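Possible prolidase (Bifidobacterium longum NCC2705, PDB 2P9B) is a possible prolidase of the amidohydrolase family, probably a hydrolase of carbon-nitrogen bonds, its exact substrate not being established. Local coordinates at residues 210-214 with 318-323; 237-242 with 283-287; 275-279 with 335-339; 291-297 with 339-345. Residues are numbered along the deposited sequence.

Contact 1 of 4, residues 210-214 with 318-323; sequences VTDAQ and NSKNVV
Residues 210-214 form an irregular loop after strand 202-205 of the TIM-barrel-type amidohydrolase fold, packed on residues 318-323, nearly two turns of helix 313-335, with Thr211 CA 4.7 Å from Ser319 CA. Val210 and Thr211 have near-helical backbone angles; from Asp212 on the chain is extended. Val210 O sits over the helix, 3.3 Å from Ser319 CA in a CA-H...O contact. Asn318, chi1 m, points its amide at the loop, and Asn318 ND2 donates to Thr211 O at 2.9 Å. Val210, chi1 t, packs CG1 4.0 Å from Val322 CG1 and 4.1 Å from Val323 CG2; Leu301 of helix 295-303 also touches it. One water bridges Asp212 O (2.7 Å) and Asn318 O (3.0 Å); a second joins Gln214 OE1 (2.7 Å) to Asn321 O (3.0 Å), while Gln214 NE2 bonds to Gln248 O. Loop carbonyls thus meet the helix through one amide, one CA-H and a water, so the polar links are partly solvent-mediated around a small valine cluster.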
loop_
_atom_site.group_PDB
_atom_site.type_symbol
_atom_site.label_atom_id
_atom_site.label_comp_id
_atom_site.label_asym_id
_atom_site.label_seq_id
_atom_site.Cartn_x
_atom_site.Cartn_y
_atom_site.Cartn_z
ATOM N N VAL A 210 -2.059 9.315 15.220
ATOM C CA VAL A 210 -3.470 9.116 15.551
ATOM C C VAL A 210 -3.810 9.417 17.011
ATOM O O VAL A 210 -4.909 9.883 17.314
ATOM C CB VAL A 210 -3.913 7.664 15.243
ATOM C CG1 VAL A 210 -5.332 7.427 15.743
ATOM C CG2 VAL A 210 -3.840 7.405 13.744
ATOM N N THR A 211 -2.874 9.152 17.916
ATOM C CA THR A 211 -3.109 9.397 19.336
ATOM C C THR A 211 -2.757 10.820 19.756
ATOM O O THR A 211 -2.804 11.150 20.941
ATOM C CB THR A 211 -2.304 8.414 20.208
ATOM O OG1 THR A 211 -0.908 8.556 19.922
ATOM C CG2 THR A 211 -2.738 6.980 19.927
ATOM N N ASP A 212 -2.415 11.661 18.784
ATOM C CA ASP A 212 -2.066 13.046 19.067
ATOM C C ASP A 212 -3.207 13.991 18.715
ATOM O O ASP A 212 -4.123 13.636 17.972
ATOM C CB ASP A 212 -0.812 13.462 18.288
ATOM C CG ASP A 212 0.438 12.740 18.758
ATOM O OD1 ASP A 212 0.676 12.698 19.984
ATOM O OD2 ASP A 212 1.188 12.227 17.901
ATOM N N ALA A 213 -3.145 15.200 19.255
ATOM C CA ALA A 213 -4.171 16.198 18.996
ATOM C C ALA A 213 -4.087 16.662 17.550
ATOM O O ALA A 213 -3.044 16.543 16.909
ATOM C CB ALA A 213 -3.993 17.382 19.929
ATOM N N GLN A 214 -5.200 17.173 17.039
ATOM C CA GLN A 214 -5.240 17.701 15.688
ATOM C C GLN A 214 -4.869 19.161 15.869
ATOM O O GLN A 214 -5.647 19.954 16.397
ATOM C CB GLN A 214 -6.638 17.552 15.097
ATOM C CG GLN A 214 -7.047 16.101 14.940
ATOM C CD GLN A 214 -8.432 15.936 14.357
ATOM O OE1 GLN A 214 -9.424 16.372 14.944
ATOM N NE2 GLN A 214 -8.509 15.303 13.192
ATOM N N ASN A 318 -8.091 11.424 21.658
ATOM C CA ASN A 318 -7.432 11.945 20.464
ATOM C C ASN A 318 -7.687 10.998 19.293
ATOM O O ASN A 318 -8.046 11.429 18.198
ATOM C CB ASN A 318 -5.921 12.086 20.690
ATOM C CG ASN A 318 -5.564 13.266 21.580
ATOM O OD1 ASN A 318 -6.302 14.251 21.654
ATOM N ND2 ASN A 318 -4.413 13.184 22.241
ATOM N N SER A 319 -7.505 9.705 19.544
ATOM C CA SER A 319 -7.709 8.678 18.534
ATOM C C SER A 319 -9.124 8.699 17.964
ATOM O O SER A 319 -9.311 8.605 16.751
ATOM C CB SER A 319 -7.404 7.300 19.128
ATOM O OG SER A 319 -6.041 7.204 19.496
ATOM N N LYS A 320 -10.123 8.825 18.835
ATOM C CA LYS A 320 -11.506 8.867 18.378
ATOM C C LYS A 320 -11.725 10.059 17.449
ATOM O O LYS A 320 -12.386 9.934 16.421
ATOM C CB LYS A 320 -12.477 8.951 19.570
ATOM C CG LYS A 320 -12.473 7.728 20.482
ATOM C CD LYS A 320 -13.466 7.891 21.634
ATOM C CE LYS A 320 -13.498 6.657 22.526
ATOM N NZ LYS A 320 -13.891 5.436 21.768
ATOM N N ASN A 321 -11.159 11.213 17.794
ATOM C CA ASN A 321 -11.340 12.391 16.949
ATOM C C ASN A 321 -10.630 12.233 15.605
ATOM O O ASN A 321 -11.181 12.575 14.564
ATOM C CB ASN A 321 -10.856 13.655 17.662
ATOM C CG ASN A 321 -11.618 13.919 18.950
ATOM O OD1 ASN A 321 -12.738 13.438 19.130
ATOM N ND2 ASN A 321 -11.022 14.692 19.842
ATOM N N VAL A 322 -9.413 11.708 15.629
ATOM C CA VAL A 322 -8.661 11.503 14.395
ATOM C C VAL A 322 -9.293 10.436 13.502
ATOM O O VAL A 322 -9.416 10.627 12.291
ATOM C CB VAL A 322 -7.205 11.090 14.688
ATOM C CG1 VAL A 322 -6.559 10.491 13.429
ATOM C CG2 VAL A 322 -6.414 12.295 15.162
ATOM N N VAL A 323 -9.673 9.304 14.094
ATOM C CA VAL A 323 -10.272 8.217 13.326
ATOM C C VAL A 323 -11.600 8.637 12.709
ATOM O O VAL A 323 -11.943 8.206 11.609
ATOM C CB VAL A 323 -10.480 6.956 14.199
ATOM C CG1 VAL A 323 -11.235 5.890 13.411
ATOM C CG2 VAL A 323 -9.129 6.407 14.630
HETATM O O HOH W 1 -6.797 14.080 17.841
HETATM O O HOH W 2 -11.952 15.515 14.320
#

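Contact 2 of 4, residues 237-242 with 283-287; sequences HQYGVI and NALRG
A Schellman motif ends helix 226-238 here, and the side chain of His237 in its last turn meets the loop 283-287 that leads into strand 290-292. Gly240 is the C-prime residue, at phi/psi 66/26, with its N bonded to His237 O at 2.9 Å; the chain then extends through Val241 and Ile242. Ala284 to Gly287 make a type I beta turn, Gly287 N reaching Ala284 O at 3.2 Å. The closest CA pair is His237 and Leu285, 5.8 Å. His237, chi1 m, lays a ring face against Leu285: Leu285 CB stands 4.0 Å from the ring centroid, 18° off the normal, a CH-pi contact. At the ring edge His237 CE1 is 3.2 Å from Asn283 O, and a water lies 2.7 Å from His237 ND1 and donates to Asn283 O at 3.0 Å. In this TIM-barrel-type amidohydrolase fold the pair joins the helix-to-strand connections preceding parallel strands 243-247 and 290-292; Asp262, before the intervening strand 263-264, bonds both His237 NE2 and Leu285 N. Leu285, chi1 t and chi2 p, brings CD2 to 3.9 Å from Ile242 CG2. Ile242 CG2 also lies over a face of the Arg286 guanidinium, 3.7 Å from Arg286 NH2, while Arg286 NH1 bonds to Ile385 O.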
loop_
_atom_site.group_PDB
_atom_site.type_symbol
_atom_site.label_atom_id
_atom_site.label_comp_id
_atom_site.label_asym_id
_atom_site.label_seq_id
_atom_site.Cartn_x
_atom_site.Cartn_y
_atom_site.Cartn_z
ATOM N N HIS A 237 10.681 15.380 -6.612
ATOM C CA HIS A 237 10.083 15.356 -7.942
ATOM C C HIS A 237 11.095 15.530 -9.065
ATOM O O HIS A 237 10.874 15.060 -10.179
ATOM C CB HIS A 237 8.989 16.417 -8.027
ATOM C CG HIS A 237 7.816 16.131 -7.143
ATOM N ND1 HIS A 237 6.839 17.063 -6.868
ATOM C CD2 HIS A 237 7.469 15.010 -6.467
ATOM C CE1 HIS A 237 5.941 16.529 -6.057
ATOM N NE2 HIS A 237 6.302 15.285 -5.798
ATOM N N GLN A 238 12.200 16.203 -8.768
ATOM C CA GLN A 238 13.246 16.398 -9.767
ATOM C C GLN A 238 13.772 15.033 -10.188
ATOM O O GLN A 238 14.260 14.861 -11.306
ATOM C CB GLN A 238 14.397 17.220 -9.188
ATOM C CG GLN A 238 14.169 18.713 -9.182
ATOM C CD GLN A 238 15.364 19.453 -8.624
ATOM O OE1 GLN A 238 16.511 19.131 -8.949
ATOM N NE2 GLN A 238 15.107 20.456 -7.788
ATOM N N TYR A 239 13.668 14.068 -9.279
ATOM C CA TYR A 239 14.134 12.714 -9.534
ATOM C C TYR A 239 12.988 11.746 -9.784
ATOM O O TYR A 239 13.185 10.531 -9.802
ATOM C CB TYR A 239 14.993 12.242 -8.359
ATOM C CG TYR A 239 16.301 12.990 -8.282
ATOM C CD1 TYR A 239 17.406 12.565 -9.016
ATOM C CD2 TYR A 239 16.420 14.154 -7.522
ATOM C CE1 TYR A 239 18.598 13.279 -8.999
ATOM C CE2 TYR A 239 17.612 14.882 -7.499
ATOM C CZ TYR A 239 18.696 14.435 -8.245
ATOM O OH TYR A 239 19.875 15.138 -8.256
ATOM N N GLY A 240 11.795 12.297 -9.992
ATOM C CA GLY A 240 10.633 11.472 -10.268
ATOM C C GLY A 240 10.200 10.585 -9.117
ATOM O O GLY A 240 9.577 9.545 -9.325
ATOM N N VAL A 241 10.518 10.999 -7.896
ATOM C CA VAL A 241 10.156 10.227 -6.718
ATOM C C VAL A 241 8.878 10.761 -6.070
ATOM O O VAL A 241 8.745 11.962 -5.846
ATOM C CB VAL A 241 11.315 10.241 -5.699
ATOM C CG1 VAL A 241 10.886 9.581 -4.400
ATOM C CG2 VAL A 241 12.510 9.502 -6.285
ATOM N N ILE A 242 7.932 9.869 -5.778
ATOM C CA ILE A 242 6.680 10.295 -5.157
ATOM C C ILE A 242 6.823 10.503 -3.654
ATOM O O ILE A 242 7.515 9.753 -2.962
ATOM C CB ILE A 242 5.529 9.291 -5.407
ATOM C CG1 ILE A 242 5.912 7.911 -4.891
ATOM C CG2 ILE A 242 5.190 9.244 -6.891
ATOM C CD1 ILE A 242 4.743 6.939 -4.850
ATOM N N ASN A 283 1.602 21.255 -8.093
ATOM C CA ASN A 283 2.914 21.001 -7.514
ATOM C C ASN A 283 3.212 19.525 -7.270
ATOM O O ASN A 283 4.312 19.176 -6.854
ATOM C CB ASN A 283 3.070 21.803 -6.223
ATOM C CG ASN A 283 3.035 23.301 -6.474
ATOM O OD1 ASN A 283 3.846 23.826 -7.231
ATOM N ND2 ASN A 283 2.086 23.992 -5.849
ATOM N N ALA A 284 2.234 18.663 -7.530
ATOM C CA ALA A 284 2.427 17.229 -7.360
ATOM C C ALA A 284 3.112 16.691 -8.613
ATOM O O ALA A 284 2.986 17.266 -9.695
ATOM C CB ALA A 284 1.085 16.527 -7.149
ATOM N N LEU A 285 3.831 15.586 -8.465
ATOM C CA LEU A 285 4.545 14.990 -9.589
ATOM C C LEU A 285 3.685 14.779 -10.839
ATOM O O LEU A 285 4.118 15.076 -11.956
ATOM C CB LEU A 285 5.169 13.660 -9.161
ATOM C CG LEU A 285 6.062 12.966 -10.188
ATOM C CD1 LEU A 285 7.217 13.893 -10.577
ATOM C CD2 LEU A 285 6.589 11.663 -9.594
ATOM N N ARG A 286 2.465 14.284 -10.659
ATOM C CA ARG A 286 1.591 14.031 -11.797
ATOM C C ARG A 286 0.358 14.926 -11.875
ATOM O O ARG A 286 -0.605 14.614 -12.573
ATOM C CB ARG A 286 1.207 12.556 -11.803
ATOM C CG ARG A 286 2.442 11.676 -11.947
ATOM C CD ARG A 286 2.323 10.368 -11.214
ATOM N NE ARG A 286 1.993 10.542 -9.801
ATOM C CZ ARG A 286 1.933 9.536 -8.936
ATOM N NH1 ARG A 286 2.194 8.305 -9.351
ATOM N NH2 ARG A 286 1.586 9.749 -7.674
ATOM N N GLY A 287 0.401 16.047 -11.164
ATOM C CA GLY A 287 -0.704 16.990 -11.198
ATOM C C GLY A 287 -1.899 16.680 -10.320
ATOM O O GLY A 287 -2.913 17.371 -10.396
HETATM O O HOH W 3 7.195 19.655 -7.480
#

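Contact 3 of 4, residues 275-279 with 335-339; sequences IGMFR and EAGLM
Leu338 is the apolar centre, wedged against the last turns of helix 272-279 just beyond the Schellman motif that closes helix 313-335 of the TIM-barrel-type fold. Leu338, chi1 m and chi2 t, sets CD1 3.7 Å from Phe278 CB and CD2 3.4 Å from Arg279 CG; Leu338 CD2 also lies 4.1 Å from Ile275 CG2. Phe278 starts toward Leu338 but carries its ring away, where Leu257 of helix 250-259 and Leu291 of strand 290-292 receive it. Farther out, Ala336 CB touches Ile275 CG2 at 3.8 Å. The backbones stand well apart, with CA separations of 7.4 Å for Ile275 and Ala336 and 6.5 Å for Arg279 and Leu338, so side chains fill the gap. Gly337 turns the chain with positive phi (phi/psi 70/32), and Leu338 resumes an extended path at -79/170. At the exposed edge Arg279, chi1 m with chi2 and chi3 t, stretches alongside Leu338 to the helix end, where its NH2 donates to Ala336 O at 2.8 Å with an N-H...O angle of 163°.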
loop_
_atom_site.group_PDB
_atom_site.type_symbol
_atom_site.label_atom_id
_atom_site.label_comp_id
_atom_site.label_asym_id
_atom_site.label_seq_id
_atom_site.Cartn_x
_atom_site.Cartn_y
_atom_site.Cartn_z
ATOM N N ILE A 275 -10.713 19.148 -1.441
ATOM C CA ILE A 275 -11.053 18.202 -2.493
ATOM C C ILE A 275 -10.475 18.701 -3.816
ATOM O O ILE A 275 -9.914 17.929 -4.594
ATOM C CB ILE A 275 -12.580 18.039 -2.608
ATOM C CG1 ILE A 275 -13.106 17.321 -1.361
ATOM C CG2 ILE A 275 -12.935 17.270 -3.872
ATOM C CD1 ILE A 275 -14.613 17.170 -1.317
ATOM N N GLY A 276 -10.597 20.001 -4.057
ATOM C CA GLY A 276 -10.073 20.569 -5.281
ATOM C C GLY A 276 -8.561 20.439 -5.361
ATOM O O GLY A 276 -8.016 20.242 -6.450
HETATM N N MSE A 277 -7.892 20.542 -4.210
HETATM C CA MSE A 277 -6.431 20.437 -4.143
HETATM C C MSE A 277 -5.954 19.006 -4.435
HETATM O O MSE A 277 -4.842 18.807 -4.926
HETATM C CB MSE A 277 -5.924 20.912 -2.775
HETATM C CG MSE A 277 -6.343 22.342 -2.425
HETATM SE SE MSE A 277 -5.498 23.034 -0.800
HETATM C CE MSE A 277 -3.702 23.126 -1.540
ATOM N N PHE A 278 -6.798 18.017 -4.144
ATOM C CA PHE A 278 -6.478 16.615 -4.431
ATOM C C PHE A 278 -6.611 16.407 -5.945
ATOM O O PHE A 278 -5.708 15.890 -6.604
ATOM C CB PHE A 278 -7.465 15.673 -3.723
ATOM C CG PHE A 278 -7.035 15.243 -2.345
ATOM C CD1 PHE A 278 -6.050 14.274 -2.180
ATOM C CD2 PHE A 278 -7.632 15.788 -1.212
ATOM C CE1 PHE A 278 -5.666 13.849 -0.904
ATOM C CE2 PHE A 278 -7.259 15.372 0.068
ATOM C CZ PHE A 278 -6.272 14.398 0.220
ATOM N N ARG A 279 -7.749 16.833 -6.485
ATOM C CA ARG A 279 -8.047 16.690 -7.913
ATOM C C ARG A 279 -7.024 17.301 -8.849
ATOM O O ARG A 279 -6.618 16.677 -9.830
ATOM C CB ARG A 279 -9.413 17.299 -8.240
ATOM C CG ARG A 279 -10.586 16.390 -7.972
ATOM C CD ARG A 279 -11.887 17.087 -8.319
ATOM N NE ARG A 279 -13.046 16.299 -7.923
ATOM C CZ ARG A 279 -14.177 16.825 -7.469
ATOM N NH1 ARG A 279 -14.297 18.143 -7.355
ATOM N NH2 ARG A 279 -15.187 16.038 -7.129
ATOM N N GLU A 335 -16.935 9.911 -2.400
ATOM C CA GLU A 335 -18.093 10.609 -2.948
ATOM C C GLU A 335 -17.674 11.591 -4.047
ATOM O O GLU A 335 -18.376 11.758 -5.051
ATOM C CB GLU A 335 -18.809 11.350 -1.816
ATOM C CG GLU A 335 -20.063 12.109 -2.211
ATOM C CD GLU A 335 -20.823 12.625 -0.999
ATOM O OE1 GLU A 335 -20.216 13.334 -0.166
ATOM O OE2 GLU A 335 -22.027 12.316 -0.876
ATOM N N ALA A 336 -16.518 12.220 -3.862
ATOM C CA ALA A 336 -16.006 13.190 -4.829
ATOM C C ALA A 336 -15.216 12.550 -5.972
ATOM O O ALA A 336 -14.735 13.247 -6.866
ATOM C CB ALA A 336 -15.145 14.225 -4.114
ATOM N N GLY A 337 -15.071 11.228 -5.932
ATOM C CA GLY A 337 -14.352 10.528 -6.981
ATOM C C GLY A 337 -12.851 10.755 -7.026
ATOM O O GLY A 337 -12.249 10.728 -8.099
ATOM N N LEU A 338 -12.234 10.972 -5.869
ATOM C CA LEU A 338 -10.794 11.192 -5.817
ATOM C C LEU A 338 -10.036 9.870 -5.927
ATOM O O LEU A 338 -10.626 8.791 -5.867
ATOM C CB LEU A 338 -10.404 11.879 -4.507
ATOM C CG LEU A 338 -11.009 13.253 -4.202
ATOM C CD1 LEU A 338 -10.527 13.705 -2.837
ATOM C CD2 LEU A 338 -10.608 14.261 -5.277
HETATM N N MSE A 339 -8.724 9.973 -6.108
HETATM C CA MSE A 339 -7.864 8.801 -6.192
HETATM C C MSE A 339 -7.642 8.322 -4.761
HETATM O O MSE A 339 -7.047 9.032 -3.954
HETATM C CB MSE A 339 -6.533 9.177 -6.846
HETATM C CG MSE A 339 -6.619 9.403 -8.368
HETATM SE SE MSE A 339 -7.059 7.911 -9.418
HETATM C CE MSE A 339 -5.345 7.093 -9.442
#

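Contact 4 of 4, residues 291-297 with 339-345; sequences LIPTLSA and MIGVGTD
Backbone hydrogen bonds set the register: Leu291 N donates to Met339 O and Gly341 N to Leu291 O, both at 2.9 Å, making a single parallel bridge between Leu291 and Ile340, whose CA atoms are 4.8 Å apart. Two CA-H...O contacts add to it, Ile340 CA to Leu291 O at 3.3 Å and, farther along, Thr294 CA to Gly343 O at 3.2 Å. Between them the chains part round one water, which accepts from Thr294 N and Gly343 N, each 3.0 Å away, and lies 3.1 Å from Gly341 O. Thr294 turns there with positive phi (49/49), its OG1 bonded to Pro293 O at 2.6 Å. Packing fills the rest. Ile292, m for both chi angles, places CD1 3.7 Å from Gly341 CA and CG2 3.6 Å from Gly343 N; a CB on either glycine would clash with it. Pro293 CD meets Ile340 CG2 at 3.7 Å, and Ala297 CB meets Asp345 CB at 3.6 Å. Backbone bonds also run from Val342 to Ala76 and Asp345 to His77. Pairing with both strands 290-292 and 68-78 is consistent with 339-345 closing the amidohydrolase TIM barrel, where Asp345, His77 and His79 may form a metal site, empty in this model.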
loop_
_atom_site.group_PDB
_atom_site.type_symbol
_atom_site.label_atom_id
_atom_site.label_comp_id
_atom_site.label_asym_id
_atom_site.label_seq_id
_atom_site.Cartn_x
_atom_site.Cartn_y
_atom_site.Cartn_z
ATOM N N LEU A 291 -5.358 9.884 -1.788
ATOM C CA LEU A 291 -5.575 9.655 -0.364
ATOM C C LEU A 291 -5.403 8.174 -0.027
ATOM O O LEU A 291 -5.919 7.314 -0.736
ATOM C CB LEU A 291 -6.987 10.096 0.019
ATOM C CG LEU A 291 -7.440 9.793 1.451
ATOM C CD1 LEU A 291 -6.626 10.607 2.442
ATOM C CD2 LEU A 291 -8.910 10.116 1.595
ATOM N N ILE A 292 -4.666 7.882 1.047
ATOM C CA ILE A 292 -4.462 6.503 1.512
ATOM C C ILE A 292 -4.985 6.522 2.954
ATOM O O ILE A 292 -4.224 6.731 3.893
ATOM C CB ILE A 292 -2.959 6.100 1.531
ATOM C CG1 ILE A 292 -2.292 6.444 0.192
ATOM C CG2 ILE A 292 -2.827 4.583 1.759
ATOM C CD1 ILE A 292 -2.825 5.666 -0.980
ATOM N N PRO A 293 -6.298 6.305 3.145
ATOM C CA PRO A 293 -6.918 6.318 4.477
ATOM C C PRO A 293 -6.253 5.506 5.583
ATOM O O PRO A 293 -6.247 5.930 6.738
ATOM C CB PRO A 293 -8.345 5.841 4.204
ATOM C CG PRO A 293 -8.592 6.290 2.798
ATOM C CD PRO A 293 -7.288 5.928 2.120
ATOM N N THR A 294 -5.708 4.345 5.238
ATOM C CA THR A 294 -5.074 3.469 6.224
ATOM C C THR A 294 -5.987 3.268 7.437
ATOM O O THR A 294 -5.561 3.400 8.585
ATOM C CB THR A 294 -3.709 4.029 6.701
ATOM O OG1 THR A 294 -3.919 5.161 7.550
ATOM C CG2 THR A 294 -2.870 4.465 5.513
ATOM N N LEU A 295 -7.244 2.928 7.169
ATOM C CA LEU A 295 -8.213 2.717 8.236
ATOM C C LEU A 295 -7.763 1.624 9.199
ATOM O O LEU A 295 -8.056 1.681 10.391
ATOM C CB LEU A 295 -9.582 2.363 7.653
ATOM C CG LEU A 295 -10.190 3.450 6.756
ATOM C CD1 LEU A 295 -11.565 3.013 6.282
ATOM C CD2 LEU A 295 -10.285 4.758 7.526
ATOM N N SER A 296 -7.051 0.633 8.679
ATOM C CA SER A 296 -6.545 -0.462 9.503
ATOM C C SER A 296 -5.665 0.015 10.655
ATOM O O SER A 296 -5.559 -0.657 11.684
ATOM C CB SER A 296 -5.730 -1.438 8.649
ATOM O OG SER A 296 -6.546 -2.160 7.759
ATOM N N ALA A 297 -5.020 1.166 10.485
ATOM C CA ALA A 297 -4.133 1.675 11.521
ATOM C C ALA A 297 -4.834 2.467 12.619
ATOM O O ALA A 297 -4.388 2.473 13.761
ATOM C CB ALA A 297 -3.028 2.523 10.894
HETATM N N MSE A 339 -8.724 9.973 -6.108
HETATM C CA MSE A 339 -7.864 8.801 -6.192
HETATM C C MSE A 339 -7.642 8.322 -4.761
HETATM O O MSE A 339 -7.047 9.032 -3.954
HETATM C CB MSE A 339 -6.533 9.177 -6.846
HETATM C CG MSE A 339 -6.619 9.403 -8.368
HETATM SE SE MSE A 339 -7.059 7.911 -9.418
HETATM C CE MSE A 339 -5.345 7.093 -9.442
ATOM N N ILE A 340 -8.134 7.126 -4.454
ATOM C CA ILE A 340 -8.014 6.570 -3.109
ATOM C C ILE A 340 -7.364 5.201 -3.168
ATOM O O ILE A 340 -7.847 4.314 -3.865
ATOM C CB ILE A 340 -9.398 6.414 -2.452
ATOM C CG1 ILE A 340 -10.119 7.766 -2.466
ATOM C CG2 ILE A 340 -9.241 5.863 -1.036
ATOM C CD1 ILE A 340 -11.552 7.712 -1.990
ATOM N N GLY A 341 -6.286 5.031 -2.413
ATOM C CA GLY A 341 -5.588 3.760 -2.427
ATOM C C GLY A 341 -5.753 2.927 -1.177
ATOM O O GLY A 341 -6.491 3.279 -0.260
ATOM N N VAL A 342 -5.049 1.802 -1.156
ATOM C CA VAL A 342 -5.087 0.873 -0.037
ATOM C C VAL A 342 -3.700 0.770 0.594
ATOM O O VAL A 342 -2.724 0.402 -0.063
ATOM C CB VAL A 342 -5.545 -0.528 -0.510
ATOM C CG1 VAL A 342 -5.262 -1.570 0.556
ATOM C CG2 VAL A 342 -7.035 -0.499 -0.829
ATOM N N GLY A 343 -3.631 1.114 1.874
ATOM C CA GLY A 343 -2.389 1.052 2.626
ATOM C C GLY A 343 -2.844 0.743 4.036
ATOM O O GLY A 343 -3.987 1.045 4.372
ATOM N N THR A 344 -1.989 0.154 4.867
ATOM C CA THR A 344 -2.437 -0.187 6.215
ATOM C C THR A 344 -1.540 0.214 7.376
ATOM O O THR A 344 -1.960 0.129 8.525
ATOM C CB THR A 344 -2.671 -1.696 6.344
ATOM O OG1 THR A 344 -1.429 -2.385 6.161
ATOM C CG2 THR A 344 -3.675 -2.166 5.306
ATOM N N ASP A 345 -0.315 0.636 7.077
ATOM C CA ASP A 345 0.661 1.016 8.100
ATOM C C ASP A 345 1.093 -0.238 8.872
ATOM O O ASP A 345 1.043 -0.271 10.101
ATOM C CB ASP A 345 0.067 2.046 9.073
ATOM C CG ASP A 345 1.126 2.953 9.682
ATOM O OD1 ASP A 345 2.323 2.610 9.607
ATOM O OD2 ASP A 345 0.762 4.012 10.241
HETATM O O HOH W 4 -6.056 2.662 2.720
#

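Contact 4 is the buried one, about 7 Å from the centre of the chain, whereas the centres of the others lie 18 to 22 Å out, contacts 1 and 2 partly buried and contact 3 at the surface. Contacts 3 and 4 share Met339, so the chain leaving helix 313-335 passes directly from surface packing to barrel backbone; they also touch through Phe278 and Leu291. Contact 1 uses an earlier part of that same helix. Contact 2 touches none of the others, but its loop 283-287 links helix 272-279 of contact 3 to strand 290-292 of contact 4. Chemistry follows depth: main-chain bonds and a bridging water in contact 4, but side-chain amide, imidazole or guanidinium groups meeting loops and helix ends in the others.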